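Local coordinates for uncharacterized protein (Nostoc punctiforme, PDB 2QDR) that is of unknown function but has the double-stranded beta-helix fold of the cupins and may be a dioxygenase, at residues H260-P265 with G279-R284. Sequence-based numbering, arbitrary orientation.
Sequences HYWYCP and GLFFVR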
ATOM      1  N   HIS A 260      34.050 -18.009   7.971  1.00 62.48           N
ATOM      2  CA  HIS A 260      34.487 -17.094   9.042  1.00 62.67           C
ATOM      3  C   HIS A 260      33.303 -16.920   9.983  1.00 62.40           C
ATOM      4  O   HIS A 260      32.149 -16.957   9.561  1.00 63.31           O
ATOM      5  CB  HIS A 260      34.978 -15.749   8.519  1.00 63.03           C
ATOM      6  CG  HIS A 260      36.341 -15.803   7.900  1.00 65.06           C
ATOM      7  ND1 HIS A 260      37.420 -15.120   8.423  1.00 64.90           N
ATOM      8  CD2 HIS A 260      36.821 -16.519   6.855  1.00 63.05           C
ATOM      9  CE1 HIS A 260      38.490 -15.368   7.690  1.00 66.66           C
ATOM     10  NE2 HIS A 260      38.155 -16.221   6.739  1.00 65.36           N
ATOM     11  N   TYR A 261      33.602 -16.745  11.258  1.00 62.50           N
ATOM     12  CA  TYR A 261      32.595 -16.582  12.295  1.00 62.82           C
ATOM     13  C   TYR A 261      32.839 -15.335  13.127  1.00 62.83           C
ATOM     14  O   TYR A 261      33.971 -14.846  13.205  1.00 64.33           O
ATOM     15  CB  TYR A 261      32.631 -17.827  13.184  1.00 64.23           C
ATOM     16  CG  TYR A 261      31.853 -17.770  14.486  1.00 63.24           C
ATOM     17  CD1 TYR A 261      32.455 -17.281  15.632  1.00 64.59           C
ATOM     18  CD2 TYR A 261      30.547 -18.230  14.576  1.00 62.07           C
ATOM     19  CE1 TYR A 261      31.794 -17.224  16.817  1.00 66.05           C
ATOM     20  CE2 TYR A 261      29.860 -18.182  15.779  1.00 65.34           C
ATOM     21  CZ  TYR A 261      30.499 -17.679  16.900  1.00 66.96           C
ATOM     22  OH  TYR A 261      29.863 -17.610  18.113  1.00 64.29           O
ATOM     23  N   TRP A 262      31.779 -14.814  13.736  1.00 62.19           N
ATOM     24  CA  TRP A 262      31.918 -13.656  14.606  1.00 62.33           C
ATOM     25  C   TRP A 262      31.099 -13.779  15.888  1.00 61.46           C
ATOM     26  O   TRP A 262      30.192 -14.606  15.993  1.00 61.40           O
ATOM     27  CB  TRP A 262      31.558 -12.360  13.879  1.00 62.52           C
ATOM     28  CG  TRP A 262      30.163 -12.195  13.473  1.00 62.45           C
ATOM     29  CD1 TRP A 262      29.162 -11.630  14.196  1.00 63.42           C
ATOM     30  CD2 TRP A 262      29.609 -12.534  12.210  1.00 65.09           C
ATOM     31  NE1 TRP A 262      28.003 -11.616  13.467  1.00 63.56           N
ATOM     32  CE2 TRP A 262      28.247 -12.176  12.244  1.00 64.73           C
ATOM     33  CE3 TRP A 262      30.123 -13.138  11.056  1.00 61.30           C
ATOM     34  CZ2 TRP A 262      27.398 -12.376  11.161  1.00 65.58           C
ATOM     35  CZ3 TRP A 262      29.281 -13.347   9.996  1.00 64.65           C
ATOM     36  CH2 TRP A 262      27.932 -12.964  10.049  1.00 64.73           C
ATOM     37  N   TYR A 263      31.484 -12.950  16.856  1.00 60.23           N
ATOM     38  CA  TYR A 263      30.854 -12.857  18.158  1.00 60.16           C
ATOM     39  C   TYR A 263      30.970 -11.415  18.617  1.00 59.86           C
ATOM     40  O   TYR A 263      32.062 -10.891  18.742  1.00 60.57           O
ATOM     41  CB  TYR A 263      31.502 -13.797  19.178  1.00 59.24           C
ATOM     42  CG  TYR A 263      30.948 -13.611  20.573  1.00 57.83           C
ATOM     43  CD1 TYR A 263      29.692 -14.098  20.906  1.00 60.35           C
ATOM     44  CD2 TYR A 263      31.677 -12.955  21.562  1.00 56.66           C
ATOM     45  CE1 TYR A 263      29.169 -13.938  22.191  1.00 62.47           C
ATOM     46  CE2 TYR A 263      31.161 -12.781  22.850  1.00 58.49           C
ATOM     47  CZ  TYR A 263      29.908 -13.275  23.158  1.00 60.52           C
ATOM     48  OH  TYR A 263      29.398 -13.115  24.428  1.00 59.21           O
ATOM     49  N   CYS A 264      29.832 -10.785  18.851  1.00 60.56           N
ATOM     50  CA  CYS A 264      29.761  -9.406  19.269  1.00 61.44           C
ATOM     51  C   CYS A 264      28.918  -9.342  20.526  1.00 61.39           C
ATOM     52  O   CYS A 264      27.689  -9.393  20.426  1.00 62.40           O
ATOM     53  CB  CYS A 264      29.126  -8.583  18.157  1.00 61.49           C
ATOM     54  SG  CYS A 264      29.985  -8.783  16.582  1.00 67.77           S
ATOM     55  N   PRO A 265      29.554  -9.234  21.712  1.00 61.00           N
ATOM     56  CA  PRO A 265      28.735  -9.175  22.916  1.00 61.19           C
ATOM     57  C   PRO A 265      28.031  -7.823  23.027  1.00 60.81           C
ATOM     58  O   PRO A 265      28.267  -6.929  22.218  1.00 60.26           O
ATOM     59  CB  PRO A 265      29.744  -9.390  24.050  1.00 61.50           C
ATOM     60  CG  PRO A 265      30.994  -8.843  23.534  1.00 62.50           C
ATOM     61  CD  PRO A 265      30.987  -9.150  22.043  1.00 62.77           C
ATOM     62  N   GLY A 279      26.677 -11.440  -0.054  1.00 62.97           N
ATOM     63  CA  GLY A 279      26.875 -12.738   0.593  1.00 62.45           C
ATOM     64  C   GLY A 279      25.690 -13.262   1.381  1.00 62.24           C
ATOM     65  O   GLY A 279      24.683 -12.572   1.526  1.00 61.79           O
ATOM     66  N   LEU A 280      25.836 -14.490   1.880  1.00 61.91           N
ATOM     67  CA  LEU A 280      24.825 -15.171   2.683  1.00 62.39           C
ATOM     68  C   LEU A 280      25.447 -15.412   4.050  1.00 62.73           C
ATOM     69  O   LEU A 280      26.580 -15.893   4.131  1.00 62.84           O
ATOM     70  CB  LEU A 280      24.392 -16.495   2.069  1.00 62.91           C
ATOM     71  CG  LEU A 280      23.310 -17.312   2.788  1.00 61.40           C
ATOM     72  CD1 LEU A 280      22.039 -16.524   2.987  1.00 59.16           C
ATOM     73  CD2 LEU A 280      23.028 -18.604   2.010  1.00 61.80           C
ATOM     74  N   PHE A 281      24.693 -15.113   5.108  1.00 62.91           N
ATOM     75  CA  PHE A 281      25.171 -15.223   6.474  1.00 63.10           C
ATOM     76  C   PHE A 281      24.173 -15.805   7.461  1.00 62.96           C
ATOM     77  O   PHE A 281      23.035 -15.384   7.475  1.00 64.09           O
ATOM     78  CB  PHE A 281      25.478 -13.815   6.985  1.00 63.32           C
ATOM     79  CG  PHE A 281      26.444 -13.037   6.128  1.00 65.22           C
ATOM     80  CD1 PHE A 281      25.982 -12.230   5.092  1.00 65.07           C
ATOM     81  CD2 PHE A 281      27.812 -13.096   6.366  1.00 66.12           C
ATOM     82  CE1 PHE A 281      26.866 -11.524   4.304  1.00 61.76           C
ATOM     83  CE2 PHE A 281      28.691 -12.384   5.583  1.00 62.27           C
ATOM     84  CZ  PHE A 281      28.213 -11.599   4.552  1.00 62.23           C
ATOM     85  N   PHE A 282      24.608 -16.755   8.285  1.00 62.64           N
ATOM     86  CA  PHE A 282      23.778 -17.340   9.334  1.00 62.46           C
ATOM     87  C   PHE A 282      23.977 -16.405  10.510  1.00 63.12           C
ATOM     88  O   PHE A 282      25.121 -16.172  10.902  1.00 63.59           O
ATOM     89  CB  PHE A 282      24.228 -18.750   9.701  1.00 61.41           C
ATOM     90  CG  PHE A 282      23.473 -19.365  10.854  1.00 59.03           C
ATOM     91  CD1 PHE A 282      22.321 -20.103  10.636  1.00 59.68           C
ATOM     92  CD2 PHE A 282      23.944 -19.245  12.165  1.00 62.60           C
ATOM     93  CE1 PHE A 282      21.632 -20.695  11.704  1.00 59.52           C
ATOM     94  CE2 PHE A 282      23.263 -19.838  13.233  1.00 60.19           C
ATOM     95  CZ  PHE A 282      22.102 -20.557  13.001  1.00 58.90           C
ATOM     96  N   VAL A 283      22.894 -15.851  11.050  1.00 62.39           N
ATOM     97  CA  VAL A 283      22.982 -14.903  12.160  1.00 62.14           C
ATOM     98  C   VAL A 283      22.068 -15.309  13.294  1.00 61.57           C
ATOM     99  O   VAL A 283      20.995 -15.861  13.053  1.00 62.02           O
ATOM    100  CB  VAL A 283      22.583 -13.484  11.707  1.00 61.45           C
ATOM    101  CG1 VAL A 283      22.813 -12.460  12.831  1.00 58.74           C
ATOM    102  CG2 VAL A 283      23.364 -13.092  10.471  1.00 63.21           C
ATOM    103  N   ARG A 284      22.483 -15.001  14.519  1.00 60.23           N
ATOM    104  CA  ARG A 284      21.704 -15.316  15.697  1.00 61.09           C
ATOM    105  C   ARG A 284      21.851 -14.137  16.688  1.00 60.91           C
ATOM    106  O   ARG A 284      22.966 -13.764  17.034  1.00 61.21           O
ATOM    107  CB  ARG A 284      22.170 -16.679  16.204  1.00 61.48           C
ATOM    108  CG  ARG A 284      21.261 -17.304  17.188  1.00 65.48           C
ATOM    109  CD  ARG A 284      21.381 -18.823  17.236  1.00 68.24           C
ATOM    110  NE  ARG A 284      22.618 -19.345  17.810  1.00 66.51           N
ATOM    111  CZ  ARG A 284      22.784 -19.793  19.057  1.00 68.61           C
ATOM    112  NH1 ARG A 284      21.798 -19.804  19.948  1.00 73.09           N
ATOM    113  NH2 ARG A 284      23.964 -20.262  19.430  1.00 73.56           N
TER
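Trp262 reaches across an intervening strand, bringing the six-membered part of its indole against Phe281 and Val283. The first torsion sets CG between the backbone N and the carbonyl carbon (chi1 66°), which swings the ring toward strand 279-285. Trp262 CH2 comes to 3.7 Å from Phe281 CD2, and Trp262 CZ3 lies 3.9 Å from that carbon. Phe281 thus meets the rim of the indole in an oblique pair, its ring and the six-membered ring of Trp262 inclined at 63° with centroids 6.0 Å apart. Farther along the same rim, Trp262 CZ2 reaches Val283 CG2 at 4.2 Å. Strand 240-245 runs between strands 260-264 and 279-285 in the seven-stranded antiparallel sheet, part of the double-stranded beta-helix typical of cupins, so those two run in the same general direction, axes 34° apart, with no hydrogen bond between them. Trp262 instead pairs through its backbone with Gly242, while Phe281 also packs on Cys244 and Ile224, and Val283 on Trp220. With an alanine for Trp262, Phe281 CD2 and Val283 CG2 would probably lose their apolar partner across the sheet. An unidentified ligand lies about 3 Å (nearest atoms) from Trp262, whose indole probably lines a pocket inside the barrel.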